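Local coordinates for malonate decarboxylase subunit alpha (Acinetobacter baumannii ATCC 17978, PDB 6MPR) that probably exchanges the acetyl group on the acyl-carrier protein of malonate decarboxylase for malonate, preparing the malonyl thioester that the enzyme complex decarboxylates, at the interface of chains A and B. Coordinates in Å, arbitrary orientation; residue numbers count along the deposited sequence, not the author numbering. Chains: chain A/B, Malonate decarboxylase subunit alpha.

Contacts 1 and 2 are neighbouring parts of one patch, their C-alpha centres about 6 Å apart, and they share A:Glu145, B:Arg402 and B:His403. Between C-alpha centres, contact 3 lies about 15 Å from contact 1 and about 20 Å from contact 2. B:Tyr359, B:Gly400 and B:Arg402 of contact 1 return in contact 3 as A:Tyr359, A:Gly400 and A:Arg402: the loop around residue 400 meets the partner's helix 143-149 in contact 1 and its segment 392-397 in contact 3. Because the interface is two-fold symmetric, each contact occurs twice, and this loop in both copies helps tie the pair together, possibly as a biological dimer.

Contact 1: the interface of chains A and B. Residues chain A 142, 145, 148; chain B 359, 400-403.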
ATOM      1  N   THR A 142      -8.451   1.458   7.827  1.00  9.66           N
ATOM      2  CA  THR A 142      -8.764   1.419   6.400  1.00  7.86           C
ATOM      3  C   THR A 142      -8.312   0.056   5.857  1.00 10.57           C
ATOM      4  O   THR A 142      -7.512  -0.631   6.478  1.00 10.03           O
ATOM      5  CB  THR A 142      -8.127   2.606   5.647  1.00 10.13           C
ATOM      6  OG1 THR A 142      -8.608   2.663   4.286  1.00  9.50           O
ATOM      7  CG2 THR A 142      -6.606   2.568   5.658  1.00  8.95           C
ATOM      8  N   GLU A 145      -4.622  -0.983   5.427  1.00 10.69           N
ATOM      9  CA  GLU A 145      -4.006  -0.950   6.755  1.00  9.94           C
ATOM     10  C   GLU A 145      -4.303  -2.231   7.528  1.00 11.35           C
ATOM     11  O   GLU A 145      -3.408  -2.821   8.154  1.00 10.12           O
ATOM     12  CB  GLU A 145      -4.508   0.286   7.517  1.00  8.01           C
ATOM     13  CG  GLU A 145      -4.026   0.438   8.951  1.00  8.43           C
ATOM     14  CD  GLU A 145      -4.782   1.555   9.678  1.00 12.31           C
ATOM     15  OE1 GLU A 145      -4.347   1.959  10.778  1.00 11.62           O
ATOM     16  OE2 GLU A 145      -5.836   1.999   9.160  1.00 11.92           O
ATOM     17  N   SER A 148      -2.320  -5.094   6.209  1.00 10.06           N
ATOM     18  CA  SER A 148      -0.900  -5.004   6.528  0.52  9.14           C
ATOM     19  C   SER A 148      -0.594  -5.540   7.919  1.00  8.58           C
ATOM     20  O   SER A 148       0.508  -6.040   8.147  1.00  8.25           O
ATOM     21  CB  SER A 148      -0.422  -3.558   6.403  0.52  8.61           C
ATOM     22  OG  SER A 148      -0.787  -2.809   7.551  0.52 10.02           O
TER
ATOM     23  N   TYR B 359       2.030   0.894   7.095  1.00  8.29           N
ATOM     24  CA  TYR B 359       0.780   0.989   7.833  1.00  9.28           C
ATOM     25  C   TYR B 359       0.762   0.255   9.159  1.00 10.97           C
ATOM     26  O   TYR B 359      -0.109   0.549   9.984  1.00 12.50           O
ATOM     27  CB  TYR B 359      -0.373   0.422   6.994  1.00  7.39           C
ATOM     28  CG  TYR B 359      -1.136   1.441   6.181  1.00 10.68           C
ATOM     29  CD1 TYR B 359      -1.877   2.435   6.800  1.00 10.14           C
ATOM     30  CD2 TYR B 359      -1.129   1.390   4.802  1.00  9.09           C
ATOM     31  CE1 TYR B 359      -2.587   3.362   6.067  1.00  7.99           C
ATOM     32  CE2 TYR B 359      -1.857   2.318   4.036  1.00 10.89           C
ATOM     33  CZ  TYR B 359      -2.576   3.302   4.687  1.00 11.10           C
ATOM     34  OH  TYR B 359      -3.299   4.227   3.978  1.00 11.13           O
ATOM     35  N   GLY B 400      -3.154   8.030   5.998  1.00 11.46           N
ATOM     36  CA  GLY B 400      -4.333   7.187   5.953  1.00 12.23           C
ATOM     37  C   GLY B 400      -4.478   6.264   7.145  1.00 12.99           C
ATOM     38  O   GLY B 400      -5.516   5.615   7.306  1.00 12.16           O
ATOM     39  N   ARG B 401      -3.466   6.201   8.003  1.00 11.19           N
ATOM     40  CA  ARG B 401      -3.521   5.285   9.137  1.00  8.55           C
ATOM     41  C   ARG B 401      -4.482   5.784  10.212  1.00 12.52           C
ATOM     42  O   ARG B 401      -4.478   6.963  10.585  1.00 10.27           O
ATOM     43  CB  ARG B 401      -2.130   5.089   9.732  1.00  9.43           C
ATOM     44  CG  ARG B 401      -2.182   4.430  11.124  1.00  8.50           C
ATOM     45  CD  ARG B 401      -0.803   4.007  11.635  1.00 11.23           C
ATOM     46  NE  ARG B 401      -0.904   3.552  13.018  1.00 11.92           N
ATOM     47  CZ  ARG B 401       0.026   2.873  13.676  1.00 11.30           C
ATOM     48  NH1 ARG B 401       1.186   2.553  13.098  1.00 10.39           N
ATOM     49  NH2 ARG B 401      -0.209   2.525  14.941  1.00 10.27           N
ATOM     50  N   ARG B 402      -5.283   4.863  10.756  1.00 11.02           N
ATOM     51  CA  ARG B 402      -6.213   5.213  11.821  1.00  9.68           C
ATOM     52  C   ARG B 402      -6.069   4.380  13.088  1.00 12.64           C
ATOM     53  O   ARG B 402      -6.572   4.814  14.137  1.00 16.51           O
ATOM     54  CB  ARG B 402      -7.663   5.092  11.326  1.00 12.94           C
ATOM     55  CG  ARG B 402      -8.015   5.985  10.116  1.00 12.89           C
ATOM     56  CD  ARG B 402      -8.024   7.461  10.491  1.00 13.62           C
ATOM     57  NE  ARG B 402      -8.416   8.327   9.378  1.00 10.63           N
ATOM     58  CZ  ARG B 402      -7.545   8.949   8.584  1.00 10.01           C
ATOM     59  NH1 ARG B 402      -6.243   8.805   8.790  1.00 11.85           N
ATOM     60  NH2 ARG B 402      -7.975   9.732   7.605  1.00 10.28           N
ATOM     61  N   HIS B 403      -5.425   3.209  13.040  1.00 10.80           N
ATOM     62  CA  HIS B 403      -5.348   2.361  14.223  1.00  9.19           C
ATOM     63  C   HIS B 403      -4.254   2.848  15.163  1.00 10.37           C
ATOM     64  O   HIS B 403      -3.197   3.307  14.724  1.00 11.04           O
ATOM     65  CB  HIS B 403      -5.135   0.883  13.846  1.00 11.14           C
ATOM     66  CG  HIS B 403      -3.704   0.478  13.626  1.00 10.29           C
ATOM     67  ND1 HIS B 403      -3.031   0.727  12.450  1.00 13.37           N
ATOM     68  CD2 HIS B 403      -2.844  -0.222  14.406  1.00 13.38           C
ATOM     69  CE1 HIS B 403      -1.811   0.225  12.522  1.00 10.27           C
ATOM     70  NE2 HIS B 403      -1.670  -0.357  13.701  1.00 11.08           N
TER
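A:Glu145 reaches from helix 143-149 into the loop 400-403 of chain B, where its carboxylate oxygen OE1 accepts hydrogen bonds from several N-H groups. Backbone N of B:His403 comes from the syn side, 2.8 Å from A:Glu145 OE1; backbone N of B:Arg402, also syn but 31° out of the carboxylate plane, lies 3.1 Å from A:Glu145 OE1. On the anti side, tilted from that plane, imidazole ND1 of B:His403 is 2.5 Å from A:Glu145 OE1, which sits in the ring plane. An acid suits this place, since these N-H groups and probably the nearby B:Arg401 would stabilise its charge. B:Arg401 grips B:His403 O side-on with NE and NH2, its guanidinium over a face of the imidazole, bracing the histidine. With CG anti to the backbone N (chi1 177°) and the chain extended, the carboxylate spans the gap. A:Glu145 OE2 takes the backbone N-H of A:Thr142 at 3.0 Å, a helix-capping bond that helps fix the head group's rotation.

B:Tyr359 crosses the glutamate stem at about a right angle, its CD1 3.5 Å from A:Glu145 CB. Methyl CG2 of A:Thr142 extends this apolar cover, 4.1 Å from B:Tyr359 CE1. The site joins the N-terminal end of helix 143-149 in chain A to the C-terminal end of helix 350-359 and a loop in chain B.

Contact 2: the interface of chains A and B. Residues chain A 138-141, 145, 149; chain B 402-404.
The guanidinium of A:Arg149 lies against one face of the B:His403 imidazole, the two planes 17° apart. In this interface of the malonate decarboxylase alpha-subunit family, ring carbon CD2 of B:His403 lies over the guanidinium face, toward its rim, 3.5 Å from A:Arg149 CZ. The methylene CD of A:Arg149 rests over the same imidazole face, 3.8 Å from the B:His403 ring centroid, as a CH-pi contact. At the guanidinium edge, NH1 of A:Arg149 donates to NE2 of A:His141 at 2.9 Å, nearly in the plane of both groups. That bond within chain A helps hold the guanidinium flat against the partner's ring, a task suited to arginine, which can offer N-H at its edge and a broad face to an aromatic group. A bend at chi3 (70°) turns the head group from its stem toward these partners.

B:His403 projects its CG between its backbone N and carbonyl carbon (chi1 85°), placing one ring face against A:Arg149 while ND1, at the edge, meets A:Glu145. B:His403 CB packs 3.6 Å from the methyl CB of A:Ala139 in strand 136-140, whose small side chain probably lets the loop come close. CD2 of A:His141 touches the same B:His403 CB.

Farther along, water joins the chains: water 1 lies 2.6 Å from carboxylate oxygen OD1 of B:Asp404 and also meets the carbonyl O of A:Gly138. Water 2 links this same pair of oxygens, 3.2 Å from B:Asp404 OD1.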
ATOM      1  N   GLY A 138     -10.774  -3.550  18.911  1.00 14.54           N
ATOM      2  CA  GLY A 138      -9.357  -3.252  18.814  1.00 16.70           C
ATOM      3  C   GLY A 138      -9.167  -1.878  18.212  1.00 13.84           C
ATOM      4  O   GLY A 138      -8.874  -0.909  18.922  1.00 18.08           O
ATOM      5  N   ALA A 139      -9.368  -1.769  16.901  1.00 14.52           N
ATOM      6  CA  ALA A 139      -9.334  -0.479  16.232  1.00 16.68           C
ATOM      7  C   ALA A 139     -10.118  -0.590  14.940  1.00 10.24           C
ATOM      8  O   ALA A 139     -10.336  -1.690  14.415  1.00 13.17           O
ATOM      9  CB  ALA A 139      -7.902  -0.015  15.937  1.00 15.21           C
ATOM     10  N   ILE A 140     -10.530   0.564  14.436  1.00 13.22           N
ATOM     11  CA  ILE A 140     -11.113   0.685  13.105  1.00 14.73           C
ATOM     12  C   ILE A 140     -10.019   1.114  12.139  1.00 16.49           C
ATOM     13  O   ILE A 140      -9.269   2.052  12.422  1.00 13.13           O
ATOM     14  CB  ILE A 140     -12.270   1.695  13.091  1.00 18.04           C
ATOM     15  CG1 ILE A 140     -13.163   1.504  14.323  1.00 22.32           C
ATOM     16  CG2 ILE A 140     -13.058   1.543  11.802  1.00 17.74           C
ATOM     17  CD1 ILE A 140     -14.199   2.589  14.474  1.00 27.16           C
ATOM     18  N   HIS A 141      -9.930   0.433  11.000  1.00  8.98           N
ATOM     19  CA  HIS A 141      -8.833   0.563  10.051  1.00  8.65           C
ATOM     20  C   HIS A 141      -9.353   1.009   8.692  1.00 14.71           C
ATOM     21  O   HIS A 141     -10.540   0.897   8.405  1.00 13.16           O
ATOM     22  CB  HIS A 141      -8.108  -0.794   9.833  1.00  8.33           C
ATOM     23  CG  HIS A 141      -7.606  -1.453  11.081  1.00  9.49           C
ATOM     24  ND1 HIS A 141      -8.436  -1.932  12.076  1.00  8.95           N
ATOM     25  CD2 HIS A 141      -6.344  -1.746  11.477  1.00  8.68           C
ATOM     26  CE1 HIS A 141      -7.706  -2.473  13.034  1.00 16.20           C
ATOM     27  NE2 HIS A 141      -6.433  -2.388  12.685  1.00 10.35           N
ATOM     28  N   GLU A 145      -4.622  -0.983   5.427  1.00 10.69           N
ATOM     29  CA  GLU A 145      -4.006  -0.950   6.755  1.00  9.94           C
ATOM     30  C   GLU A 145      -4.303  -2.231   7.528  1.00 11.35           C
ATOM     31  O   GLU A 145      -3.408  -2.821   8.154  1.00 10.12           O
ATOM     32  CB  GLU A 145      -4.508   0.286   7.517  1.00  8.01           C
ATOM     33  CG  GLU A 145      -4.026   0.438   8.951  1.00  8.43           C
ATOM     34  CD  GLU A 145      -4.782   1.555   9.678  1.00 12.31           C
ATOM     35  OE1 GLU A 145      -4.347   1.959  10.778  1.00 11.62           O
ATOM     36  OE2 GLU A 145      -5.836   1.999   9.160  1.00 11.92           O
ATOM     37  N   ARG A 149      -1.543  -5.442   8.850  1.00  8.47           N
ATOM     38  CA  ARG A 149      -1.306  -5.944  10.195  1.00 10.03           C
ATOM     39  C   ARG A 149      -1.262  -7.459  10.249  1.00  9.15           C
ATOM     40  O   ARG A 149      -0.756  -8.011  11.236  1.00  8.73           O
ATOM     41  CB  ARG A 149      -2.385  -5.415  11.141  1.00  8.45           C
ATOM     42  CG  ARG A 149      -2.311  -3.908  11.297  1.00  8.64           C
ATOM     43  CD  ARG A 149      -3.207  -3.423  12.411  1.00  8.94           C
ATOM     44  NE  ARG A 149      -2.692  -3.812  13.722  1.00 10.18           N
ATOM     45  CZ  ARG A 149      -3.359  -3.642  14.861  1.00 17.61           C
ATOM     46  NH1 ARG A 149      -4.586  -3.141  14.854  1.00 10.87           N
ATOM     47  NH2 ARG A 149      -2.815  -4.008  16.012  1.00 14.64           N
TER
ATOM     48  N   ARG B 402      -5.283   4.863  10.756  1.00 11.02           N
ATOM     49  CA  ARG B 402      -6.213   5.213  11.821  1.00  9.68           C
ATOM     50  C   ARG B 402      -6.069   4.380  13.088  1.00 12.64           C
ATOM     51  O   ARG B 402      -6.572   4.814  14.137  1.00 16.51           O
ATOM     52  CB  ARG B 402      -7.663   5.092  11.326  1.00 12.94           C
ATOM     53  CG  ARG B 402      -8.015   5.985  10.116  1.00 12.89           C
ATOM     54  CD  ARG B 402      -8.024   7.461  10.491  1.00 13.62           C
ATOM     55  NE  ARG B 402      -8.416   8.327   9.378  1.00 10.63           N
ATOM     56  CZ  ARG B 402      -7.545   8.949   8.584  1.00 10.01           C
ATOM     57  NH1 ARG B 402      -6.243   8.805   8.790  1.00 11.85           N
ATOM     58  NH2 ARG B 402      -7.975   9.732   7.605  1.00 10.28           N
ATOM     59  N   HIS B 403      -5.425   3.209  13.040  1.00 10.80           N
ATOM     60  CA  HIS B 403      -5.348   2.361  14.223  1.00  9.19           C
ATOM     61  C   HIS B 403      -4.254   2.848  15.163  1.00 10.37           C
ATOM     62  O   HIS B 403      -3.197   3.307  14.724  1.00 11.04           O
ATOM     63  CB  HIS B 403      -5.135   0.883  13.846  1.00 11.14           C
ATOM     64  CG  HIS B 403      -3.704   0.478  13.626  1.00 10.29           C
ATOM     65  ND1 HIS B 403      -3.031   0.727  12.450  1.00 13.37           N
ATOM     66  CD2 HIS B 403      -2.844  -0.222  14.406  1.00 13.38           C
ATOM     67  CE1 HIS B 403      -1.811   0.225  12.522  1.00 10.27           C
ATOM     68  NE2 HIS B 403      -1.670  -0.357  13.701  1.00 11.08           N
ATOM     69  N   ASP B 404      -4.513   2.734  16.467  1.00 10.72           N
ATOM     70  CA  ASP B 404      -3.589   3.206  17.487  1.00 11.51           C
ATOM     71  C   ASP B 404      -2.724   2.059  18.001  1.00 13.71           C
ATOM     72  O   ASP B 404      -3.170   0.905  18.081  1.00 15.07           O
ATOM     73  CB  ASP B 404      -4.334   3.853  18.663  1.00 10.89           C
ATOM     74  CG  ASP B 404      -5.348   2.914  19.293  1.00 21.61           C
ATOM     75  OD1 ASP B 404      -6.333   2.563  18.613  1.00 23.76           O
ATOM     76  OD2 ASP B 404      -5.156   2.517  20.467  1.00 23.80           O
TER
HETATM   77  O   HOH W   1      -8.863   2.262  18.873  1.00 26.95           O
HETATM   78  O   HOH W   2      -6.049  -0.544  19.065  1.00 34.41           O

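Contact 3: the interface of chains A and B. Residues chain A 359, 399-400, 402, 425; chain B 392-393, 396-397, 471.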
ATOM      1  N   TYR A 359      -1.194   5.740  -4.179  1.00 11.51           N
ATOM      2  CA  TYR A 359       0.103   6.161  -4.692  1.00 10.01           C
ATOM      3  C   TYR A 359       0.102   6.573  -6.154  1.00  8.71           C
ATOM      4  O   TYR A 359       1.036   7.260  -6.578  1.00 13.54           O
ATOM      5  CB  TYR A 359       1.125   5.027  -4.536  1.00  9.69           C
ATOM      6  CG  TYR A 359       1.971   5.091  -3.301  1.00  9.80           C
ATOM      7  CD1 TYR A 359       2.824   6.159  -3.075  1.00 12.05           C
ATOM      8  CD2 TYR A 359       1.954   4.067  -2.379  1.00  8.71           C
ATOM      9  CE1 TYR A 359       3.622   6.207  -1.946  1.00 12.32           C
ATOM     10  CE2 TYR A 359       2.752   4.105  -1.258  1.00 11.44           C
ATOM     11  CZ  TYR A 359       3.584   5.179  -1.052  1.00 12.34           C
ATOM     12  OH  TYR A 359       4.380   5.215   0.059  1.00 14.76           O
ATOM     13  N   ARG A 399       2.389  10.842   1.789  1.00  9.89           N
ATOM     14  CA  ARG A 399       3.656  11.522   2.024  0.51 10.92           C
ATOM     15  C   ARG A 399       4.867  10.672   1.644  1.00 11.70           C
ATOM     16  O   ARG A 399       5.998  11.164   1.741  1.00 13.15           O
ATOM     17  CB  ARG A 399       3.731  11.975   3.492  0.51 13.25           C
ATOM     18  CG  ARG A 399       2.652  13.015   3.877  0.51 15.72           C
ATOM     19  CD  ARG A 399       2.983  14.425   3.341  0.51 17.60           C
ATOM     20  NE  ARG A 399       1.916  15.412   3.563  0.51 11.14           N
ATOM     21  CZ  ARG A 399       1.781  16.134   4.670  0.51 19.76           C
ATOM     22  NH1 ARG A 399       2.635  15.988   5.672  0.51 16.90           N
ATOM     23  NH2 ARG A 399       0.790  17.009   4.775  0.51 23.07           N
ATOM     24  N   GLY A 400       4.656   9.422   1.230  1.00  9.90           N
ATOM     25  CA  GLY A 400       5.718   8.613   0.672  1.00 10.92           C
ATOM     26  C   GLY A 400       5.830   8.759  -0.827  1.00 13.82           C
ATOM     27  O   GLY A 400       6.775   8.245  -1.432  1.00 11.61           O
ATOM     28  N   ARG A 402       6.677  10.268  -4.423  1.00  9.65           N
ATOM     29  CA  ARG A 402       7.711  11.110  -5.008  1.00 14.33           C
ATOM     30  C   ARG A 402       7.519  11.415  -6.491  1.00 15.72           C
ATOM     31  O   ARG A 402       8.069  12.418  -6.963  1.00 16.44           O
ATOM     32  CB  ARG A 402       9.090  10.466  -4.803  1.00 11.59           C
ATOM     33  CG  ARG A 402       9.455  10.210  -3.319  1.00 13.17           C
ATOM     34  CD  ARG A 402       9.685  11.545  -2.587  1.00 11.48           C
ATOM     35  NE  ARG A 402      10.083  11.346  -1.190  1.00 11.33           N
ATOM     36  CZ  ARG A 402       9.232  11.326  -0.172  1.00 13.08           C
ATOM     37  NH1 ARG A 402       7.929  11.484  -0.377  1.00 13.30           N
ATOM     38  NH2 ARG A 402       9.679  11.110   1.047  1.00 12.92           N
ATOM     39  N   ARG A 425       6.947  19.958  -2.130  1.00 20.88           N
ATOM     40  CA  ARG A 425       6.429  18.801  -2.844  1.00 18.51           C
ATOM     41  C   ARG A 425       4.970  19.009  -3.229  1.00 13.74           C
ATOM     42  O   ARG A 425       4.261  19.868  -2.690  1.00 15.06           O
ATOM     43  CB  ARG A 425       6.585  17.517  -2.023  1.00 23.92           C
ATOM     44  CG  ARG A 425       6.375  17.706  -0.540  1.00 23.16           C
ATOM     45  CD  ARG A 425       6.316  16.338   0.078  1.00 24.02           C
ATOM     46  NE  ARG A 425       6.398  16.345   1.528  1.00 19.75           N
ATOM     47  CZ  ARG A 425       6.330  15.227   2.240  1.00 16.67           C
ATOM     48  NH1 ARG A 425       6.180  14.071   1.609  1.00 12.26           N
ATOM     49  NH2 ARG A 425       6.421  15.260   3.560  1.00 14.81           N
TER
ATOM     50  N   PRO B 392      11.302   6.365   1.097  1.00 12.59           N
ATOM     51  CA  PRO B 392      10.140   7.264   1.225  1.00 10.27           C
ATOM     52  C   PRO B 392       8.919   6.584   1.802  1.00  9.72           C
ATOM     53  O   PRO B 392       8.212   7.191   2.614  1.00 13.58           O
ATOM     54  CB  PRO B 392       9.893   7.733  -0.218  1.00 10.54           C
ATOM     55  CG  PRO B 392      11.233   7.621  -0.869  1.00 14.42           C
ATOM     56  CD  PRO B 392      11.852   6.393  -0.274  1.00 10.84           C
ATOM     57  N   ASN B 393       8.635   5.345   1.378  1.00 12.85           N
ATOM     58  CA  ASN B 393       7.469   4.636   1.891  1.00 10.19           C
ATOM     59  C   ASN B 393       7.625   4.325   3.368  1.00 12.97           C
ATOM     60  O   ASN B 393       6.650   4.353   4.131  1.00 12.57           O
ATOM     61  CB  ASN B 393       7.250   3.343   1.105  1.00  9.15           C
ATOM     62  CG  ASN B 393       6.127   2.527   1.664  1.00 11.41           C
ATOM     63  OD1 ASN B 393       4.978   2.981   1.686  1.00 12.59           O
ATOM     64  ND2 ASN B 393       6.439   1.307   2.121  1.00 10.38           N
ATOM     65  N   HIS B 396       7.853   8.183   6.198  1.00 10.88           N
ATOM     66  CA  HIS B 396       6.871   9.248   6.249  1.00 12.73           C
ATOM     67  C   HIS B 396       5.788   8.891   7.258  1.00 14.88           C
ATOM     68  O   HIS B 396       5.599   7.724   7.634  1.00 13.50           O
ATOM     69  CB  HIS B 396       6.249   9.522   4.875  1.00 10.60           C
ATOM     70  CG  HIS B 396       5.315   8.449   4.415  1.00  9.74           C
ATOM     71  ND1 HIS B 396       5.751   7.323   3.755  1.00  9.08           N
ATOM     72  CD2 HIS B 396       3.970   8.321   4.536  1.00 10.82           C
ATOM     73  CE1 HIS B 396       4.712   6.556   3.469  1.00 11.66           C
ATOM     74  NE2 HIS B 396       3.619   7.139   3.931  1.00 12.25           N
ATOM     75  N   ASP B 397       5.069   9.914   7.691  1.00 12.48           N
ATOM     76  CA  ASP B 397       3.907   9.674   8.522  1.00 10.19           C
ATOM     77  C   ASP B 397       2.729   9.267   7.648  1.00  9.30           C
ATOM     78  O   ASP B 397       2.295  10.061   6.807  1.00 10.41           O
ATOM     79  CB  ASP B 397       3.574  10.914   9.340  1.00 12.87           C
ATOM     80  CG  ASP B 397       2.296  10.753  10.121  1.00 17.51           C
ATOM     81  OD1 ASP B 397       2.121   9.707  10.759  1.00 14.73           O
ATOM     82  OD2 ASP B 397       1.449  11.670  10.087  1.00 22.12           O
ATOM     83  N   ASP B 471       8.532  14.926   8.111  1.00 13.16           N
ATOM     84  CA  ASP B 471       8.201  13.540   8.436  1.00 14.27           C
ATOM     85  C   ASP B 471       9.076  12.960   9.535  1.00 12.68           C
ATOM     86  O   ASP B 471       8.765  11.878  10.040  1.00 13.50           O
ATOM     87  CB  ASP B 471       8.323  12.676   7.181  1.00 15.86           C
ATOM     88  CG  ASP B 471       7.075  12.728   6.325  1.00 11.23           C
ATOM     89  OD1 ASP B 471       5.983  12.506   6.879  1.00 12.87           O
ATOM     90  OD2 ASP B 471       7.184  13.001   5.113  1.00 16.54           O
TER
HETATM   91  O   HOH W   3       0.856  10.158   4.216  1.00 11.33           O
HETATM   92  O   HOH W   4       9.287  11.720   3.915  1.00 13.88           O
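Direct polar links between the chains are made by A:Tyr359 with B:Asn393 and by A:Arg425 with B:Asp471. In this loop-rich interface of the malonate decarboxylase alpha-subunit family, the phenol OH of A:Tyr359 donates to the amide oxygen OD1 of B:Asn393 at 2.8 Å. The acceptor lies at the ring's edge, and the hydroxyl meets a lone pair of B:Asn393 OD1 in the carbonyl plane. B:Asn393 swings CG anti to its backbone N (chi1 176°); the side chains cross at about a right angle, ring and amide planes 59° apart. A:Arg425 forms a salt bridge through NH2 to B:Asp471 OD2, also 2.8 Å, from above the carboxylate plane with the flat groups 78° apart.

Bonds within each chain probably help to position the loop and the salt-bridged groups. NH1 of A:Arg425 and NH1 of A:Arg402 both reach the carbonyl O of A:Arg399 from the same face. OD1 of B:Asp471 receives the backbone N-H of B:Asp397.

Packing centres on B:His396, whose ring lies flat against the A:Arg399-A:Gly400 peptide, A:Gly400 N over its centre. Lacking a side chain, A:Gly400 lets the ring come near its CA. A:Arg399 CB lies 3.8 Å from B:His396 CB, and A:Arg399 CD covers a face of the A:Arg425 guanidinium. ND1 of B:His396 donates to B:Pro392 O at 2.7 Å, fixing the ring's rotation. B:Pro392 CB lies over a face of the A:Arg402 guanidinium.

Water 3 connects A:Arg399 N with B:Asp397 O; water 4 joins A:Arg402 NH2 to B:Asp471 OD2.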